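Local structure of insect group II chitinase (Ostrinia furnacalis, 5Y2A) at residues 56-60 with 61-65. The protein probably hydrolyses the beta-1,4 linkages of chitin, acting through a glycoside hydrolase family 18 catalytic domain. Numbering follows the deposited sequence.
Sequences LDVEN and KFYEK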
loop_
_atom_site.group_PDB
_atom_site.type_symbol
_atom_site.label_atom_id
_atom_site.label_comp_id
_atom_site.label_asym_id
_atom_site.label_seq_id
_atom_site.Cartn_x
_atom_site.Cartn_y
_atom_site.Cartn_z
ATOM N N LEU A 56 -0.142 20.060 -5.203
ATOM C CA LEU A 56 1.214 20.111 -5.749
ATOM C C LEU A 56 1.226 20.530 -7.214
ATOM O O LEU A 56 1.968 21.442 -7.600
ATOM C CB LEU A 56 1.910 18.755 -5.623
ATOM C CG LEU A 56 2.806 18.427 -4.432
ATOM C CD1 LEU A 56 3.654 17.221 -4.798
ATOM C CD2 LEU A 56 3.668 19.609 -4.021
ATOM N N ASP A 57 0.440 19.842 -8.047
ATOM C CA ASP A 57 0.562 19.996 -9.495
ATOM C C ASP A 57 0.169 21.398 -9.940
ATOM O O ASP A 57 0.778 21.960 -10.859
ATOM C CB ASP A 57 -0.315 18.970 -10.216
ATOM C CG ASP A 57 0.050 17.542 -9.891
ATOM O OD1 ASP A 57 1.197 17.288 -9.457
ATOM O OD2 ASP A 57 -0.815 16.667 -10.107
ATOM N N VAL A 58 -0.860 21.962 -9.318
ATOM C CA VAL A 58 -1.497 23.190 -9.785
ATOM C C VAL A 58 -1.263 24.336 -8.810
ATOM O O VAL A 58 -0.647 25.345 -9.162
ATOM C CB VAL A 58 -3.003 22.967 -10.041
ATOM C CG1 VAL A 58 -3.681 24.277 -10.420
ATOM C CG2 VAL A 58 -3.199 21.926 -11.129
ATOM N N GLU A 59 -1.721 24.184 -7.563
ATOM C CA GLU A 59 -1.576 25.248 -6.572
ATOM C C GLU A 59 -0.117 25.644 -6.392
ATOM O O GLU A 59 0.223 26.832 -6.389
ATOM C CB GLU A 59 -2.174 24.800 -5.237
ATOM C CG GLU A 59 -3.686 24.738 -5.207
ATOM C CD GLU A 59 -4.330 25.949 -5.844
ATOM O OE1 GLU A 59 -4.062 27.078 -5.378
ATOM O OE2 GLU A 59 -5.106 25.770 -6.808
ATOM N N ASN A 60 0.769 24.660 -6.265
ATOM C CA ASN A 60 2.189 24.932 -6.112
ATOM C C ASN A 60 2.940 24.853 -7.434
ATOM O O ASN A 60 4.177 24.875 -7.441
ATOM C CB ASN A 60 2.793 23.991 -5.068
ATOM C CG ASN A 60 2.447 24.415 -3.654
ATOM O OD1 ASN A 60 3.181 25.175 -3.029
ATOM N ND2 ASN A 60 1.303 23.960 -3.160
ATOM N N LYS A 61 2.212 24.767 -8.550
ATOM C CA LYS A 61 2.739 25.021 -9.893
ATOM C C LYS A 61 3.759 23.975 -10.343
ATOM O O LYS A 61 4.611 24.268 -11.185
ATOM C CB LYS A 61 3.384 26.410 -9.982
ATOM C CG LYS A 61 2.507 27.574 -9.541
ATOM C CD LYS A 61 1.325 27.772 -10.463
ATOM C CE LYS A 61 0.398 28.848 -9.927
ATOM N NZ LYS A 61 -0.528 28.312 -8.895
ATOM N N PHE A 62 3.669 22.741 -9.847
ATOM C CA PHE A 62 4.684 21.756 -10.218
ATOM C C PHE A 62 4.592 21.379 -11.694
ATOM O O PHE A 62 5.624 21.167 -12.345
ATOM C CB PHE A 62 4.581 20.523 -9.321
ATOM C CG PHE A 62 5.402 20.618 -8.061
ATOM C CD1 PHE A 62 5.700 21.852 -7.500
ATOM C CD2 PHE A 62 5.860 19.471 -7.425
ATOM C CE1 PHE A 62 6.448 21.944 -6.335
ATOM C CE2 PHE A 62 6.606 19.551 -6.261
ATOM C CZ PHE A 62 6.904 20.795 -5.714
ATOM N N TYR A 63 3.375 21.298 -12.241
ATOM C CA TYR A 63 3.207 21.092 -13.680
ATOM C C TYR A 63 4.024 22.113 -14.469
ATOM O O TYR A 63 4.857 21.754 -15.306
ATOM C CB TYR A 63 1.734 21.208 -14.083
ATOM C CG TYR A 63 0.815 20.010 -13.880
ATOM C CD1 TYR A 63 1.305 18.727 -13.643
ATOM C CD2 TYR A 63 -0.568 20.178 -13.970
ATOM C CE1 TYR A 63 0.420 17.640 -13.477
ATOM C CE2 TYR A 63 -1.444 19.118 -13.816
ATOM C CZ TYR A 63 -0.954 17.856 -13.564
ATOM O OH TYR A 63 -1.856 16.821 -13.413
ATOM N N GLU A 64 3.789 23.403 -14.201
ATOM C CA GLU A 64 4.446 24.463 -14.966
ATOM C C GLU A 64 5.941 24.497 -14.704
ATOM O O GLU A 64 6.728 24.817 -15.605
ATOM C CB GLU A 64 3.845 25.824 -14.612
ATOM C CG GLU A 64 2.409 26.007 -15.022
ATOM C CD GLU A 64 1.860 27.342 -14.557
ATOM O OE1 GLU A 64 2.666 28.195 -14.123
ATOM O OE2 GLU A 64 0.631 27.535 -14.633
ATOM N N LYS A 65 6.353 24.200 -13.472
ATOM C CA LYS A 65 7.775 24.211 -13.164
ATOM C C LYS A 65 8.521 23.122 -13.920
ATOM O O LYS A 65 9.691 23.309 -14.266
ATOM C CB LYS A 65 7.993 24.095 -11.657
ATOM C CG LYS A 65 7.623 25.373 -10.924
ATOM C CD LYS A 65 7.875 25.289 -9.435
ATOM C CE LYS A 65 7.657 26.653 -8.792
ATOM N NZ LYS A 65 7.484 26.573 -7.318
HETATM O O HOH W 1 -1.428 14.749 -11.622
HETATM O O HOH W 2 1.321 24.087 -12.722
#
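Asp57 and Tyr63 face each other where helix 54-59 passes into helix 62-67, a helix-to-helix junction packed against strand 34-42 of the TIM barrel of family 18 chitinases. The chain leaves helical geometry at Asn60, and Lys61 takes the N-cap position, where its positive phi of 67° breaks the run of helical angles between the two helices.

Backbone bonds cross the break. Phe62 N donates to Leu56 O (3.1 Å), and Tyr63 N donates to Asp57 O (3.0 Å), meeting a lone pair. Each donor lies six positions after its acceptor, against four in a regular alpha helix. A water extends this link, donating to Asp57 O and accepting from Glu64 N.

Two side chains lie over rings. Asp57 CB sits over the centre of the Tyr63 ring, 3.5 Å from its centroid, in a CH-pi contact. The carboxylate lies nearly flat over the ring, its plane turned by 18°. Tyr37 and Asn11 bind Asp57 OD1, and Ser51 binds OD2, which probably fixes the rotation of this buried group. A second water donates to Asp57 OD2 and accepts from Tyr63 OH. On the Phe62 ring, Leu56 CD2 covers one face in a CH-pi contact, offset toward the rim, and comes within 3.7 Å of CE2. Trp14 meets Phe62 edge-to-face, while Tyr115 and Phe117 pack against Tyr63.

Lys61 closes the end of the first helix. Its side chain bends at chi2 (-66°) and again at chi4, which turns the ammonium back onto the preceding carbonyls. Lys61 NZ donates to Glu59 O, from above the carbonyl plane. Val58 O is gripped twice, with Lys61 N and Lys61 NZ reaching it from opposite faces of its plane, each at 3.0 Å.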